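Local coordinates for VP1 (New Jersey polyomavirus-2013, PDB 6Y5Y), which builds the pentamers of the polyomavirus capsid as its major coat protein and binds the sialylated glycan 3'-sialyllactose, at residues 78-83 with 179-184; 130-135 with 142-147. All coordinates share one frame; numbering follows the deposited sequence.

Contact 1: residues 78-83 with 179-184; sequences LLSVQM and PAKSIH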
ATOM      1  N   LEU D  78      25.163 -15.627  20.474  1.00 21.08           N
ATOM      2  CA  LEU D  78      24.026 -15.893  19.606  1.00 20.35           C
ATOM      3  C   LEU D  78      24.243 -17.213  18.877  1.00 25.18           C
ATOM      4  O   LEU D  78      25.275 -17.415  18.228  1.00 28.91           O
ATOM      5  CB  LEU D  78      23.840 -14.740  18.613  1.00 23.22           C
ATOM      6  CG  LEU D  78      22.463 -14.625  17.954  1.00 28.21           C
ATOM      7  CD1 LEU D  78      21.400 -14.258  18.990  1.00 22.26           C
ATOM      8  CD2 LEU D  78      22.479 -13.615  16.788  1.00 21.74           C
ATOM      9  N   LEU D  79      23.273 -18.118  18.991  1.00 21.26           N
ATOM     10  CA  LEU D  79      23.363 -19.447  18.407  1.00 24.47           C
ATOM     11  C   LEU D  79      22.822 -19.458  16.981  1.00 23.17           C
ATOM     12  O   LEU D  79      22.056 -18.583  16.578  1.00 25.55           O
ATOM     13  CB  LEU D  79      22.583 -20.455  19.246  1.00 25.86           C
ATOM     14  CG  LEU D  79      22.957 -20.514  20.728  1.00 27.79           C
ATOM     15  CD1 LEU D  79      21.862 -21.222  21.497  1.00 24.37           C
ATOM     16  CD2 LEU D  79      24.290 -21.237  20.899  1.00 32.27           C
ATOM     17  N   SER D  80      23.225 -20.485  16.226  1.00 26.95           N
ATOM     18  CA  SER D  80      22.717 -20.657  14.869  0.55 23.91           C
ATOM     19  C   SER D  80      21.214 -20.895  14.860  1.00 29.65           C
ATOM     20  O   SER D  80      20.517 -20.459  13.930  1.00 20.79           O
ATOM     21  CB  SER D  80      23.442 -21.812  14.177  0.55 24.57           C
ATOM     22  OG  SER D  80      22.894 -23.070  14.547  0.55 29.33           O
ATOM     23  N   VAL D  81      20.691 -21.589  15.876  1.00 24.14           N
ATOM     24  CA  VAL D  81      19.254 -21.815  15.951  1.00 23.60           C
ATOM     25  C   VAL D  81      18.471 -20.532  16.183  1.00 20.42           C
ATOM     26  O   VAL D  81      17.237 -20.532  16.044  1.00 20.79           O
ATOM     27  CB  VAL D  81      18.931 -22.847  17.051  1.00 22.11           C
ATOM     28  CG1 VAL D  81      19.380 -24.236  16.608  1.00 23.40           C
ATOM     29  CG2 VAL D  81      19.604 -22.457  18.363  1.00 23.06           C
ATOM     30  N   GLN D  82      19.147 -19.440  16.542  1.00 19.04           N
ATOM     31  CA  GLN D  82      18.499 -18.152  16.747  1.00 17.72           C
ATOM     32  C   GLN D  82      18.537 -17.255  15.510  1.00 19.42           C
ATOM     33  O   GLN D  82      18.101 -16.104  15.594  1.00 19.71           O
ATOM     34  CB  GLN D  82      19.156 -17.402  17.907  1.00 21.96           C
ATOM     35  CG  GLN D  82      19.041 -18.082  19.271  1.00 23.00           C
ATOM     36  CD  GLN D  82      19.819 -17.324  20.328  1.00 20.21           C
ATOM     37  OE1 GLN D  82      21.048 -17.368  20.357  1.00 25.48           O
ATOM     38  NE2 GLN D  82      19.108 -16.588  21.170  1.00 18.53           N
ATOM     39  N   MET D  83      19.066 -17.739  14.390  1.00 21.73           N
ATOM     40  CA  MET D  83      19.337 -16.904  13.218  1.00 20.69           C
ATOM     41  C   MET D  83      18.755 -17.569  11.976  1.00 17.93           C
ATOM     42  O   MET D  83      19.347 -18.524  11.444  1.00 17.68           O
ATOM     43  CB  MET D  83      20.838 -16.665  13.047  1.00 18.28           C
ATOM     44  CG  MET D  83      21.558 -16.161  14.307  1.00 20.08           C
ATOM     45  SD  MET D  83      23.360 -16.071  14.144  1.00 20.21           S
ATOM     46  CE  MET D  83      23.545 -14.747  12.925  1.00 18.45           C
ATOM     47  N   PRO D 179      31.502 -29.360  14.392  1.00 57.88           N
ATOM     48  CA  PRO D 179      31.633 -28.490  13.217  1.00 54.93           C
ATOM     49  C   PRO D 179      30.713 -27.270  13.263  1.00 50.64           C
ATOM     50  O   PRO D 179      29.783 -27.223  14.073  1.00 46.84           O
ATOM     51  CB  PRO D 179      31.243 -29.414  12.064  1.00 54.82           C
ATOM     52  CG  PRO D 179      30.240 -30.332  12.673  1.00 55.53           C
ATOM     53  CD  PRO D 179      30.678 -30.547  14.104  1.00 58.92           C
ATOM     54  N   ALA D 180      30.983 -26.294  12.401  1.00 53.09           N
ATOM     55  CA  ALA D 180      30.191 -25.073  12.376  1.00 41.00           C
ATOM     56  C   ALA D 180      28.748 -25.372  11.984  1.00 30.96           C
ATOM     57  O   ALA D 180      28.482 -26.149  11.063  1.00 37.15           O
ATOM     58  CB  ALA D 180      30.805 -24.065  11.400  1.00 41.70           C
ATOM     59  N   LYS D 181      27.813 -24.766  12.711  1.00 25.59           N
ATOM     60  CA  LYS D 181      26.397 -24.832  12.377  1.00 26.36           C
ATOM     61  C   LYS D 181      25.976 -23.729  11.417  1.00 29.31           C
ATOM     62  O   LYS D 181      24.866 -23.784  10.875  1.00 25.84           O
ATOM     63  CB  LYS D 181      25.552 -24.740  13.645  1.00 29.89           C
ATOM     64  CG  LYS D 181      25.893 -25.788  14.682  1.00 42.36           C
ATOM     65  CD  LYS D 181      25.715 -27.180  14.121  1.00 41.51           C
ATOM     66  CE  LYS D 181      24.671 -27.940  14.931  1.00 57.22           C
ATOM     67  NZ  LYS D 181      25.204 -28.402  16.247  1.00 48.71           N
ATOM     68  N   SER D 182      26.825 -22.726  11.227  1.00 26.77           N
ATOM     69  CA  SER D 182      26.563 -21.625  10.312  1.00 26.15           C
ATOM     70  C   SER D 182      27.900 -20.967  10.000  1.00 33.53           C
ATOM     71  O   SER D 182      28.931 -21.315  10.577  1.00 31.20           O
ATOM     72  CB  SER D 182      25.560 -20.631  10.907  1.00 26.64           C
ATOM     73  OG  SER D 182      26.010 -20.095  12.139  1.00 25.88           O
ATOM     74  N   ILE D 183      27.879 -20.017   9.070  1.00 24.06           N
ATOM     75  CA  ILE D 183      29.088 -19.290   8.701  1.00 24.68           C
ATOM     76  C   ILE D 183      28.753 -17.806   8.616  1.00 25.61           C
ATOM     77  O   ILE D 183      27.664 -17.421   8.172  1.00 23.30           O
ATOM     78  CB  ILE D 183      29.692 -19.830   7.384  1.00 29.09           C
ATOM     79  CG1 ILE D 183      31.126 -19.329   7.182  1.00 27.20           C
ATOM     80  CG2 ILE D 183      28.825 -19.465   6.199  1.00 27.43           C
ATOM     81  CD1 ILE D 183      31.860 -20.081   6.091  1.00 32.24           C
ATOM     82  N   HIS D 184      29.679 -16.980   9.080  1.00 22.88           N
ATOM     83  CA  HIS D 184      29.509 -15.551   9.256  1.00 19.80           C
ATOM     84  C   HIS D 184      30.454 -14.798   8.328  1.00 22.61           C
ATOM     85  O   HIS D 184      31.474 -15.346   7.888  1.00 26.52           O
ATOM     86  CB  HIS D 184      29.756 -15.167  10.725  1.00 23.73           C
ATOM     87  CG  HIS D 184      29.047 -16.064  11.692  1.00 25.67           C
ATOM     88  ND1 HIS D 184      27.672 -16.135  11.769  1.00 22.75           N
ATOM     89  CD2 HIS D 184      29.522 -16.954  12.601  1.00 29.58           C
ATOM     90  CE1 HIS D 184      27.329 -17.020  12.688  1.00 31.50           C
ATOM     91  NE2 HIS D 184      28.432 -17.528  13.211  1.00 22.73           N
TER

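Contact 2: residues 130-135 with 142-147; sequences EAKMEA and PSRPIE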
ATOM      1  N   GLU D 130       2.192 -21.110  23.920  1.00 21.45           N
ATOM      2  CA  GLU D 130       3.118 -20.306  24.727  1.00 24.35           C
ATOM      3  C   GLU D 130       3.107 -18.821  24.374  1.00 22.30           C
ATOM      4  O   GLU D 130       3.895 -18.047  24.942  1.00 20.49           O
ATOM      5  CB  GLU D 130       4.557 -20.831  24.641  1.00 25.47           C
ATOM      6  CG  GLU D 130       4.765 -22.207  25.267  1.00 28.13           C
ATOM      7  CD  GLU D 130       6.172 -22.739  25.059  1.00 33.01           C
ATOM      8  OE1 GLU D 130       7.097 -21.926  24.804  1.00 28.22           O
ATOM      9  OE2 GLU D 130       6.349 -23.974  25.136  1.00 37.26           O
ATOM     10  N   ALA D 131       2.213 -18.388  23.493  1.00 18.85           N
ATOM     11  CA  ALA D 131       2.240 -17.017  23.004  1.00 18.12           C
ATOM     12  C   ALA D 131       1.523 -16.053  23.940  1.00 20.57           C
ATOM     13  O   ALA D 131       0.546 -16.398  24.614  1.00 17.80           O
ATOM     14  CB  ALA D 131       1.622 -16.937  21.604  1.00 19.11           C
ATOM     15  N   LYS D 132       2.023 -14.817  23.954  1.00 17.91           N
ATOM     16  CA  LYS D 132       1.435 -13.722  24.718  1.00 20.74           C
ATOM     17  C   LYS D 132      -0.041 -13.532  24.372  1.00 21.84           C
ATOM     18  O   LYS D 132      -0.467 -13.725  23.228  1.00 23.67           O
ATOM     19  CB  LYS D 132       2.215 -12.438  24.429  1.00 22.63           C
ATOM     20  CG  LYS D 132       1.624 -11.142  24.965  1.00 22.42           C
ATOM     21  CD  LYS D 132       2.587  -9.980  24.679  1.00 29.23           C
ATOM     22  CE  LYS D 132       2.080  -8.646  25.221  1.00 29.86           C
ATOM     23  NZ  LYS D 132       1.759  -8.713  26.674  1.00 34.04           N
ATOM     24  N   MET D 133      -0.825 -13.141  25.377  1.00 19.56           N
ATOM     25  CA  MET D 133      -2.247 -12.864  25.195  1.00 20.84           C
ATOM     26  C   MET D 133      -2.449 -11.426  24.726  1.00 20.20           C
ATOM     27  O   MET D 133      -1.930 -10.489  25.341  1.00 23.21           O
ATOM     28  CB  MET D 133      -3.018 -13.100  26.499  1.00 22.85           C
ATOM     29  CG  MET D 133      -4.483 -12.655  26.444  1.00 26.45           C
ATOM     30  SD  MET D 133      -5.389 -13.005  27.975  1.00 23.78           S
ATOM     31  CE  MET D 133      -4.660 -11.791  29.075  1.00 25.90           C
ATOM     32  N   GLU D 134      -3.201 -11.250  23.634  1.00 20.46           N
ATOM     33  CA  GLU D 134      -3.509  -9.903  23.141  1.00 20.15           C
ATOM     34  C   GLU D 134      -4.843  -9.453  23.735  1.00 29.71           C
ATOM     35  O   GLU D 134      -5.903  -9.508  23.101  1.00 23.39           O
ATOM     36  CB  GLU D 134      -3.519  -9.869  21.614  1.00 21.28           C
ATOM     37  CG  GLU D 134      -3.716  -8.476  21.022  1.00 25.24           C
ATOM     38  CD  GLU D 134      -2.659  -7.479  21.455  1.00 37.74           C
ATOM     39  OE1 GLU D 134      -2.947  -6.260  21.399  1.00 52.20           O
ATOM     40  OE2 GLU D 134      -1.546  -7.903  21.850  1.00 40.09           O
ATOM     41  N   ALA D 135      -4.774  -8.991  24.982  1.00 22.34           N
ATOM     42  CA  ALA D 135      -5.924  -8.491  25.731  1.00 24.59           C
ATOM     43  C   ALA D 135      -5.408  -7.863  27.025  1.00 29.38           C
ATOM     44  O   ALA D 135      -4.207  -7.897  27.317  1.00 25.18           O
ATOM     45  CB  ALA D 135      -6.936  -9.603  26.019  1.00 23.05           C
ATOM     46  N   PRO D 142      -7.549 -13.503  22.800  1.00 19.51           N
ATOM     47  CA  PRO D 142      -6.761 -14.308  21.868  1.00 18.41           C
ATOM     48  C   PRO D 142      -5.277 -14.161  22.155  1.00 17.25           C
ATOM     49  O   PRO D 142      -4.833 -13.230  22.831  1.00 21.32           O
ATOM     50  CB  PRO D 142      -7.101 -13.687  20.510  1.00 17.93           C
ATOM     51  CG  PRO D 142      -7.225 -12.227  20.849  1.00 21.33           C
ATOM     52  CD  PRO D 142      -7.869 -12.180  22.237  1.00 24.16           C
ATOM     53  N   SER D 143      -4.507 -15.095  21.611  1.00 18.86           N
ATOM     54  CA  SER D 143      -3.068 -14.889  21.540  1.00 18.58           C
ATOM     55  C   SER D 143      -2.745 -13.867  20.456  1.00 19.19           C
ATOM     56  O   SER D 143      -3.523 -13.657  19.520  1.00 17.08           O
ATOM     57  CB  SER D 143      -2.341 -16.213  21.277  1.00 19.57           C
ATOM     58  OG  SER D 143      -2.097 -16.433  19.891  1.00 19.32           O
ATOM     59  N   ARG D 144      -1.621 -13.178  20.631  1.00 21.23           N
ATOM     60  CA  ARG D 144      -1.002 -12.481  19.517  1.00 22.82           C
ATOM     61  C   ARG D 144      -0.837 -13.454  18.360  1.00 21.40           C
ATOM     62  O   ARG D 144      -0.301 -14.555  18.563  1.00 20.93           O
ATOM     63  CB  ARG D 144       0.375 -11.952  19.911  1.00 23.83           C
ATOM     64  CG  ARG D 144       0.350 -10.790  20.844  1.00 35.90           C
ATOM     65  CD  ARG D 144       0.454  -9.493  20.076  1.00 38.39           C
ATOM     66  NE  ARG D 144       0.714  -8.390  20.987  1.00 36.71           N
ATOM     67  CZ  ARG D 144       1.896  -7.808  21.139  1.00 31.67           C
ATOM     68  NH1 ARG D 144       2.939  -8.203  20.420  1.00 29.18           N
ATOM     69  NH2 ARG D 144       2.027  -6.814  22.003  1.00 39.13           N
ATOM     70  N   PRO D 145      -1.281 -13.108  17.152  1.00 19.66           N
ATOM     71  CA  PRO D 145      -0.973 -13.944  15.994  1.00 17.51           C
ATOM     72  C   PRO D 145       0.434 -13.639  15.499  1.00 18.76           C
ATOM     73  O   PRO D 145       1.058 -12.650  15.890  1.00 17.59           O
ATOM     74  CB  PRO D 145      -2.027 -13.523  14.960  1.00 19.11           C
ATOM     75  CG  PRO D 145      -2.208 -12.045  15.246  1.00 17.20           C
ATOM     76  CD  PRO D 145      -2.018 -11.887  16.769  1.00 16.27           C
ATOM     77  N   ILE D 146       0.924 -14.509  14.615  1.00 18.23           N
ATOM     78  CA  ILE D 146       2.177 -14.227  13.923  1.00 20.28           C
ATOM     79  C   ILE D 146       2.067 -12.881  13.223  1.00 21.19           C
ATOM     80  O   ILE D 146       1.123 -12.636  12.460  1.00 16.62           O
ATOM     81  CB  ILE D 146       2.510 -15.341  12.919  1.00 19.08           C
ATOM     82  CG1 ILE D 146       2.698 -16.678  13.637  1.00 19.31           C
ATOM     83  CG2 ILE D 146       3.768 -14.979  12.114  1.00 17.69           C
ATOM     84  CD1 ILE D 146       3.849 -16.674  14.633  1.00 18.17           C
ATOM     85  N   GLU D 147       3.013 -11.992  13.500  1.00 14.78           N
ATOM     86  CA  GLU D 147       3.033 -10.686  12.853  1.00 19.19           C
ATOM     87  C   GLU D 147       4.454 -10.159  12.939  1.00 18.59           C
ATOM     88  O   GLU D 147       5.355 -10.827  13.453  1.00 20.68           O
ATOM     89  CB  GLU D 147       2.028  -9.725  13.491  1.00 20.48           C
ATOM     90  CG  GLU D 147       2.314  -9.473  14.962  1.00 20.29           C
ATOM     91  CD  GLU D 147       1.156  -8.829  15.685  1.00 26.82           C
ATOM     92  OE1 GLU D 147       0.049  -8.764  15.108  1.00 22.85           O
ATOM     93  OE2 GLU D 147       1.350  -8.395  16.838  1.00 27.52           O
TER

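Contact 1: residues 78-83 with 179-184
Ser80 meets Lys181 and Ser182 at the middle of this loop-to-loop contact, and Met83 meets His184 beside it. The example illustrates how a loop with a 3-10 turn and an irregular loop can pack together without a hydrogen bond between them. Ser80 CB lies 3.6 Å from Lys181 CB and 3.7 Å from Ser182 OG, so it packs against the root of Lys181 and the hydroxyl of Ser182. Ser80 is deposited in two conformers, so the further approach of its OG to Lys181 is less certain than that of CB. Beyond CB the lysine chain bends repeatedly and leads away. The second meeting is of sulfur with an aromatic ring: Met83 SD comes within 4.3 Å of His184 CE1 and approaches the imidazole obliquely. With CG beside the backbone N (chi1 -51°) and the chain extended at the next bond (chi2 173°), SD is carried to the imidazole. The same ring stacks on Tyr174, while its ND1 is hydrogen-bonded to Glu220, which helps fix its rotation. Within residues 78-83, Gln82 OE1 accepts a nearly straight bond from Leu79 N (2.7 Å); the Leu79 side chain points away from 179-184 and belongs to the glycan pocket. The contact thus joins the BC loop, between strands 28-45 and 87-92, to the EF loop just before helix 185-189, close to strand 221-223, whose Trp221 donates to Ile183 O.

Contact 2: residues 130-135 with 142-147
The DE loop of the VP1 jelly roll, between strands 104-117 and 150-157, doubles back on itself here, with Met133 and Ser143 forming a lone antiparallel bridge. They are a non-hydrogen-bonded pair, flanked by bonds from Arg144 N to Lys132 O (2.9 Å) and from Glu134 N to Pro142 O (2.7 Å). Side chains reinforce this pairing beside the bridge. Glu134, with CG anti to its amide nitrogen (chi1 -175°) and a bend at chi2, brings OE2 to the edge of the Arg144 guanidinium, where NE donates to it in a salt bridge. The modelled 2.5 Å between OE2 and NE is very short and its exact value doubtful. Carboxylate and guanidinium planes are turned 52° apart. Lys132 runs alongside the arginine, its CD 4.1 Å above the guanidinium plane and its CE 3.7 Å from Arg144 NH2, so methylene groups cover one face. Glu147 OE2 extends the charge network only by a long pairing with NH1, well out of the guanidinium plane. Met133 turns outward onto His70 of another subunit of the pentamer. This is an isolated antiparallel beta bridge closing a short excursion within the long DE loop of the VP1 jelly roll, at the outer end of the subunit where it meets a neighbour.

How the contacts relate
Both contacts join loops that connect the jelly-roll strands, and neither belongs to the sheet core. Contact 1 lies nearer the middle of the subunit, about 15 Å from the chain centre against about 26 Å for contact 2, and their own centres are about 28 Å apart. The first joins two different loops, far apart in sequence, by side-chain packing alone; the second folds one loop onto itself by backbone bonds and charged groups, and meets a neighbouring subunit more extensively than contact 1, which does so at Leu78. The principle they exemplify together is that loops can be joined by apolar and sulfur-aromatic packing in one place and by backbone bonds and a salt bridge in another. Neither contact forms the glycan pocket, though Leu79, beside contact 1, lines it.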